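Local coordinates for protein sulfide-quinone reductase (Aquifex aeolicus, PDB 3HYW) that oxidises hydrogen sulfide with a quinone as electron acceptor, using bound FAD and building up polysulfur in its active site, at residues 168-171 and 172-176; 280-284 and 285-289. All coordinates share one frame; numbering follows the deposited sequence.

Interaction 1: 168-171 and 172-176; sequences HYEL and KKRGI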
ATOM      1  N   HIS A 168     -16.584 -16.366   3.951  1.00 32.24           N
ATOM      2  CA  HIS A 168     -16.865 -15.093   4.632  1.00 32.28           C
ATOM      3  C   HIS A 168     -18.273 -14.574   4.302  1.00 32.24           C
ATOM      4  O   HIS A 168     -19.025 -14.176   5.197  1.00 31.99           O
ATOM      5  CB  HIS A 168     -15.815 -14.030   4.267  1.00 32.01           C
ATOM      6  CG  HIS A 168     -16.223 -12.635   4.633  1.00 32.50           C
ATOM      7  ND1 HIS A 168     -16.131 -12.146   5.918  1.00 32.03           N
ATOM      8  CD2 HIS A 168     -16.747 -11.632   3.887  1.00 32.76           C
ATOM      9  CE1 HIS A 168     -16.571 -10.902   5.949  1.00 32.67           C
ATOM     10  NE2 HIS A 168     -16.952 -10.565   4.729  1.00 33.09           N
ATOM     11  N   TYR A 169     -18.604 -14.568   3.012  1.00 32.08           N
ATOM     12  CA  TYR A 169     -19.911 -14.142   2.529  1.00 32.78           C
ATOM     13  C   TYR A 169     -21.027 -14.975   3.166  1.00 32.80           C
ATOM     14  O   TYR A 169     -21.990 -14.422   3.699  1.00 32.64           O
ATOM     15  CB  TYR A 169     -19.974 -14.222   0.996  1.00 33.33           C
ATOM     16  CG  TYR A 169     -21.352 -13.969   0.419  1.00 34.14           C
ATOM     17  CD1 TYR A 169     -21.802 -12.671   0.175  1.00 34.25           C
ATOM     18  CD2 TYR A 169     -22.205 -15.028   0.111  1.00 35.04           C
ATOM     19  CE1 TYR A 169     -23.074 -12.434  -0.353  1.00 34.52           C
ATOM     20  CE2 TYR A 169     -23.480 -14.799  -0.423  1.00 35.40           C
ATOM     21  CZ  TYR A 169     -23.899 -13.504  -0.652  1.00 34.74           C
ATOM     22  OH  TYR A 169     -25.150 -13.280  -1.176  1.00 35.78           O
ATOM     23  N   GLU A 170     -20.873 -16.297   3.122  1.00 32.81           N
ATOM     24  CA  GLU A 170     -21.850 -17.227   3.692  1.00 32.94           C
ATOM     25  C   GLU A 170     -22.046 -17.019   5.193  1.00 32.92           C
ATOM     26  O   GLU A 170     -23.179 -17.005   5.678  1.00 32.98           O
ATOM     27  CB  GLU A 170     -21.437 -18.676   3.401  1.00 32.83           C
ATOM     28  CG  GLU A 170     -22.378 -19.752   3.959  1.00 33.21           C
ATOM     29  CD  GLU A 170     -23.731 -19.814   3.253  1.00 35.06           C
ATOM     30  OE1 GLU A 170     -23.812 -19.481   2.046  1.00 34.19           O
ATOM     31  OE2 GLU A 170     -24.714 -20.211   3.913  1.00 35.25           O
ATOM     32  N   LEU A 171     -20.940 -16.855   5.920  1.00 32.92           N
ATOM     33  CA  LEU A 171     -20.987 -16.646   7.366  1.00 32.91           C
ATOM     34  C   LEU A 171     -21.690 -15.336   7.717  1.00 33.27           C
ATOM     35  O   LEU A 171     -22.451 -15.277   8.682  1.00 33.01           O
ATOM     36  CB  LEU A 171     -19.576 -16.701   7.975  1.00 32.69           C
ATOM     37  CG  LEU A 171     -18.814 -18.032   7.830  1.00 32.13           C
ATOM     38  CD1 LEU A 171     -17.329 -17.875   8.135  1.00 31.01           C
ATOM     39  CD2 LEU A 171     -19.430 -19.127   8.700  1.00 30.96           C
ATOM     40  N   LYS A 172     -21.441 -14.300   6.919  1.00 33.91           N
ATOM     41  CA  LYS A 172     -22.108 -13.010   7.077  1.00 34.87           C
ATOM     42  C   LYS A 172     -23.603 -13.109   6.736  1.00 35.06           C
ATOM     43  O   LYS A 172     -24.432 -12.422   7.337  1.00 34.98           O
ATOM     44  CB  LYS A 172     -21.416 -11.959   6.210  1.00 35.20           C
ATOM     45  CG  LYS A 172     -21.551 -10.531   6.719  1.00 37.41           C
ATOM     46  CD  LYS A 172     -20.563  -9.610   6.010  1.00 39.67           C
ATOM     47  CE  LYS A 172     -20.999  -8.160   6.138  1.00 42.13           C
ATOM     48  NZ  LYS A 172     -19.971  -7.210   5.621  1.00 44.14           N
ATOM     49  N   LYS A 173     -23.929 -13.974   5.777  1.00 35.19           N
ATOM     50  CA  LYS A 173     -25.316 -14.284   5.419  1.00 35.60           C
ATOM     51  C   LYS A 173     -26.031 -14.951   6.602  1.00 35.10           C
ATOM     52  O   LYS A 173     -27.172 -14.612   6.924  1.00 34.96           O
ATOM     53  CB  LYS A 173     -25.342 -15.182   4.169  1.00 35.37           C
ATOM     54  CG  LYS A 173     -26.719 -15.529   3.624  1.00 36.76           C
ATOM     55  CD  LYS A 173     -26.613 -16.327   2.322  1.00 37.10           C
ATOM     56  CE  LYS A 173     -27.960 -16.922   1.909  1.00 40.24           C
ATOM     57  NZ  LYS A 173     -29.074 -15.918   1.930  1.00 41.50           N
ATOM     58  N   ARG A 174     -25.333 -15.881   7.251  1.00 34.76           N
ATOM     59  CA  ARG A 174     -25.860 -16.613   8.397  1.00 34.70           C
ATOM     60  C   ARG A 174     -25.762 -15.802   9.699  1.00 34.63           C
ATOM     61  O   ARG A 174     -26.256 -16.230  10.747  1.00 34.71           O
ATOM     62  CB  ARG A 174     -25.135 -17.957   8.542  1.00 34.62           C
ATOM     63  CG  ARG A 174     -25.458 -18.962   7.437  1.00 34.53           C
ATOM     64  CD  ARG A 174     -24.537 -20.172   7.490  1.00 34.83           C
ATOM     65  NE  ARG A 174     -24.906 -21.190   6.506  1.00 36.74           N
ATOM     66  CZ  ARG A 174     -25.700 -22.234   6.749  1.00 36.66           C
ATOM     67  NH1 ARG A 174     -26.218 -22.423   7.956  1.00 37.10           N
ATOM     68  NH2 ARG A 174     -25.971 -23.098   5.779  1.00 36.35           N
ATOM     69  N   GLY A 175     -25.125 -14.632   9.619  1.00 34.56           N
ATOM     70  CA  GLY A 175     -24.958 -13.736  10.764  1.00 34.41           C
ATOM     71  C   GLY A 175     -24.055 -14.282  11.856  1.00 34.28           C
ATOM     72  O   GLY A 175     -24.211 -13.935  13.024  1.00 34.08           O
ATOM     73  N   ILE A 176     -23.103 -15.131  11.475  1.00 34.21           N
ATOM     74  CA  ILE A 176     -22.195 -15.765  12.436  1.00 33.95           C
ATOM     75  C   ILE A 176     -20.710 -15.499  12.150  1.00 33.84           C
ATOM     76  O   ILE A 176     -19.835 -16.171  12.706  1.00 34.08           O
ATOM     77  CB  ILE A 176     -22.455 -17.298  12.561  1.00 34.03           C
ATOM     78  CG1 ILE A 176     -22.298 -17.998  11.204  1.00 33.87           C
ATOM     79  CG2 ILE A 176     -23.834 -17.560  13.185  1.00 33.87           C
ATOM     80  CD1 ILE A 176     -22.085 -19.503  11.298  1.00 33.71           C
TER
HETATM   81  O   HOH W   1     -18.067  -8.392   3.362  1.00 34.45           O
HETATM   82  O   HOH W   2     -25.223 -22.968   2.881  1.00 49.93           O
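The Arg174 guanidinium meets Glu170 at its edge, one helical turn on, where helix 158-173 finishes in a Schellman motif. Its NE donates to Glu170 OE2 over 2.8 Å, with the oxygen 22° out of the guanidinium plane. OE2 receives it on the anti lone pair, and the two flat groups are turned 54° against each other. Water 2 lies at the same guanidinium's edge, in plane. It accepts from Arg174 NH2 at 3.0 Å and gives a weak bond to Glu170 OE2, so carboxylate and guanidinium are tied twice. The bend of Glu170 at chi2 (70°) turns its carboxylate toward the arginine. The other oxygen, OE1, is hydrogen-bonded to Trp52, and Tyr140 of helix 126-141 makes a cation-pi contact with Arg174.

The His168 ring has water 1 at its edge, in plane, 2.8 Å from NE2. The same water accepts from Lys172 NZ. Lys172 runs alongside the histidine, with CD 3.9 Å from NE2 and oblique to the ring. Arg177 bonds the other ring nitrogen, ND1, so both ring nitrogens have partners.

Gly175, with positive phi, is the C-prime residue, and its N gives a weak bond to Lys172 O. Ile176 N reaches back to Leu171 O at 2.9 Å. The two side chains cross at about a right angle, with Leu171 CD2 3.7 Å from Ile176 CD1.

Interaction 2: 280-284 and 285-289; sequences CFQNP and TYKNI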
ATOM      1  N   CYS A 280       5.144 -25.707 -28.713  1.00 32.71           N
ATOM      2  CA  CYS A 280       3.986 -26.081 -29.519  1.00 33.36           C
ATOM      3  C   CYS A 280       3.189 -27.195 -28.824  1.00 32.71           C
ATOM      4  O   CYS A 280       2.327 -27.833 -29.423  1.00 32.88           O
ATOM      5  CB  CYS A 280       4.445 -26.483 -30.926  1.00 33.71           C
ATOM      6  SG  CYS A 280       5.304 -25.120 -31.782  1.00 37.25           S
ATOM      7  N   PHE A 281       3.508 -27.406 -27.547  1.00 32.23           N
ATOM      8  CA  PHE A 281       2.863 -28.404 -26.679  1.00 31.58           C
ATOM      9  C   PHE A 281       2.934 -29.826 -27.217  1.00 31.82           C
ATOM     10  O   PHE A 281       2.058 -30.663 -26.981  1.00 31.46           O
ATOM     11  CB  PHE A 281       1.469 -27.937 -26.235  1.00 31.30           C
ATOM     12  CG  PHE A 281       1.542 -26.920 -25.135  1.00 30.88           C
ATOM     13  CD1 PHE A 281       1.992 -25.628 -25.403  1.00 30.58           C
ATOM     14  CD2 PHE A 281       1.277 -27.280 -23.819  1.00 29.85           C
ATOM     15  CE1 PHE A 281       2.133 -24.693 -24.377  1.00 30.52           C
ATOM     16  CE2 PHE A 281       1.414 -26.350 -22.788  1.00 29.21           C
ATOM     17  CZ  PHE A 281       1.830 -25.052 -23.072  1.00 30.78           C
ATOM     18  N   GLN A 282       4.038 -30.067 -27.918  1.00 31.73           N
ATOM     19  CA  GLN A 282       4.380 -31.346 -28.474  1.00 31.78           C
ATOM     20  C   GLN A 282       5.563 -31.889 -27.687  1.00 31.66           C
ATOM     21  O   GLN A 282       6.451 -31.132 -27.291  1.00 31.82           O
ATOM     22  CB  GLN A 282       4.760 -31.127 -29.939  1.00 32.13           C
ATOM     23  CG  GLN A 282       5.374 -32.302 -30.679  1.00 31.99           C
ATOM     24  CD  GLN A 282       5.926 -31.859 -32.018  1.00 32.46           C
ATOM     25  OE1 GLN A 282       6.773 -30.971 -32.082  1.00 32.58           O
ATOM     26  NE2 GLN A 282       5.429 -32.455 -33.094  1.00 31.07           N
ATOM     27  N   ASN A 283       5.576 -33.197 -27.451  1.00 31.52           N
ATOM     28  CA  ASN A 283       6.744 -33.829 -26.842  1.00 31.36           C
ATOM     29  C   ASN A 283       7.935 -33.734 -27.798  1.00 31.23           C
ATOM     30  O   ASN A 283       7.782 -34.005 -28.985  1.00 31.23           O
ATOM     31  CB  ASN A 283       6.459 -35.290 -26.504  1.00 31.47           C
ATOM     32  CG  ASN A 283       7.584 -35.928 -25.720  1.00 31.51           C
ATOM     33  OD1 ASN A 283       7.847 -35.564 -24.569  1.00 33.74           O
ATOM     34  ND2 ASN A 283       8.260 -36.873 -26.339  1.00 30.42           N
ATOM     35  N   PRO A 284       9.114 -33.319 -27.289  1.00 31.04           N
ATOM     36  CA  PRO A 284      10.318 -33.181 -28.111  1.00 31.27           C
ATOM     37  C   PRO A 284      10.822 -34.472 -28.756  1.00 31.52           C
ATOM     38  O   PRO A 284      11.429 -34.417 -29.828  1.00 31.70           O
ATOM     39  CB  PRO A 284      11.361 -32.655 -27.116  1.00 31.22           C
ATOM     40  CG  PRO A 284      10.554 -31.990 -26.053  1.00 31.16           C
ATOM     41  CD  PRO A 284       9.361 -32.880 -25.903  1.00 31.07           C
ATOM     42  N   THR A 285      10.594 -35.613 -28.105  1.00 31.79           N
ATOM     43  CA  THR A 285      11.142 -36.895 -28.567  1.00 32.15           C
ATOM     44  C   THR A 285      10.144 -37.643 -29.452  1.00 32.20           C
ATOM     45  O   THR A 285      10.487 -38.102 -30.543  1.00 32.45           O
ATOM     46  CB  THR A 285      11.582 -37.792 -27.379  1.00 31.99           C
ATOM     47  OG1 THR A 285      12.522 -37.086 -26.563  1.00 32.32           O
ATOM     48  CG2 THR A 285      12.229 -39.083 -27.868  1.00 32.44           C
ATOM     49  N   TYR A 286       8.913 -37.771 -28.968  1.00 32.22           N
ATOM     50  CA  TYR A 286       7.846 -38.418 -29.721  1.00 32.46           C
ATOM     51  C   TYR A 286       6.920 -37.337 -30.262  1.00 32.65           C
ATOM     52  O   TYR A 286       6.076 -36.796 -29.544  1.00 32.40           O
ATOM     53  CB  TYR A 286       7.098 -39.437 -28.853  1.00 32.35           C
ATOM     54  CG  TYR A 286       7.983 -40.547 -28.311  1.00 32.36           C
ATOM     55  CD1 TYR A 286       8.496 -40.489 -27.015  1.00 32.31           C
ATOM     56  CD2 TYR A 286       8.312 -41.657 -29.101  1.00 31.99           C
ATOM     57  CE1 TYR A 286       9.317 -41.507 -26.509  1.00 32.17           C
ATOM     58  CE2 TYR A 286       9.125 -42.675 -28.609  1.00 32.20           C
ATOM     59  CZ  TYR A 286       9.624 -42.592 -27.311  1.00 32.34           C
ATOM     60  OH  TYR A 286      10.425 -43.600 -26.824  1.00 32.20           O
ATOM     61  N   LYS A 287       7.105 -37.022 -31.539  1.00 32.91           N
ATOM     62  CA  LYS A 287       6.477 -35.859 -32.164  1.00 33.24           C
ATOM     63  C   LYS A 287       4.962 -36.006 -32.355  1.00 32.82           C
ATOM     64  O   LYS A 287       4.273 -35.024 -32.635  1.00 32.73           O
ATOM     65  CB  LYS A 287       7.172 -35.536 -33.494  1.00 33.66           C
ATOM     66  CG  LYS A 287       8.632 -35.105 -33.315  1.00 36.13           C
ATOM     67  CD  LYS A 287       9.150 -34.330 -34.530  1.00 39.14           C
ATOM     68  CE  LYS A 287      10.456 -33.602 -34.212  1.00 41.33           C
ATOM     69  NZ  LYS A 287      10.345 -32.708 -33.011  1.00 42.28           N
ATOM     70  N   ASN A 288       4.458 -37.229 -32.179  1.00 32.24           N
ATOM     71  CA  ASN A 288       3.022 -37.500 -32.267  1.00 31.93           C
ATOM     72  C   ASN A 288       2.325 -37.518 -30.899  1.00 31.98           C
ATOM     73  O   ASN A 288       1.144 -37.867 -30.800  1.00 32.25           O
ATOM     74  CB  ASN A 288       2.754 -38.794 -33.056  1.00 31.67           C
ATOM     75  CG  ASN A 288       3.251 -40.047 -32.342  1.00 31.00           C
ATOM     76  OD1 ASN A 288       4.223 -40.010 -31.599  1.00 30.14           O
ATOM     77  ND2 ASN A 288       2.582 -41.169 -32.587  1.00 31.42           N
ATOM     78  N   ILE A 289       3.061 -37.138 -29.855  1.00 31.85           N
ATOM     79  CA  ILE A 289       2.495 -36.984 -28.509  1.00 31.67           C
ATOM     80  C   ILE A 289       2.428 -35.503 -28.142  1.00 31.65           C
ATOM     81  O   ILE A 289       3.407 -34.771 -28.286  1.00 31.30           O
ATOM     82  CB  ILE A 289       3.293 -37.767 -27.427  1.00 31.75           C
ATOM     83  CG1 ILE A 289       3.257 -39.279 -27.709  1.00 31.57           C
ATOM     84  CG2 ILE A 289       2.742 -37.468 -26.026  1.00 31.59           C
ATOM     85  CD1 ILE A 289       4.072 -40.125 -26.737  1.00 31.29           C
TER
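Gln282 reaches across to the backbone of Lys287, and its amide closes a loop that has no regular helix or strand up to Ile289. The side chain is stretched out: CG stands anti to the backbone N (chi1 170°) and the chain stays extended beyond it. This carries NE2 to Lys287 O, 2.9 Å away. The bond lies in the carbonyl plane, on a lone pair, with the acceptor tilted from the amide plane. NE2 also packs 3.6 Å from Lys287 CB, where the two side chains run at a slant to each other. Lys287 bends at chi4, bringing NZ within 3.8 Å of Pro284 O. An alanine in place of Gln282 would probably leave Lys287 O without this donor and Lys287 CB without the amide packed against it.

A main-chain bond lies next to this one. Asn283 N donates to Ile289 O at 2.8 Å, nearly straight at 175°. Gln282 CA adds a CA-H...O contact to the same oxygen. Asn283 CB packs 4.1 Å from Ile289 CB. Thr285 CG2 sits over one face of the Tyr286 ring, offset toward its rim. A type I turn, Tyr286 to Ile289, brings the chain back, with Ile289 N bonded to Tyr286 O.

Tyr286 OH bonds to Asp84. At the start of the loop, Cys280 forms a disulfide with Cys422 and Phe281 packs on helix 314-332. At its end, Ile289 opens strand 289-291 and touches Ile103 of the adjoining parallel strand 100-103.

How the interactions relate
Interaction 1 precedes interaction 2 along the chain, and the two do not touch. Their centres are 49 Å apart, their nearest atoms about 34 Å, and they lie on opposite sides of the chain's centre. Both belong to the pyridine nucleotide-disulphide oxidoreductase region of the chain. Residues 168-176 end helix 158-173, packed on helix 126-141 and strand 182-185 of the mixed sheet, away from the active site and the bound FAD. Lys172 there also packs on Glu368 of a second subunit, so this helix end lies where two subunits of the trimer meet. Residues 280-289 lead into strand 289-291, an outer strand of the parallel sheet, with the Ile289 side chain about 14 Å from the bound FAD. The two contacts thus lie by different sheets of one chain.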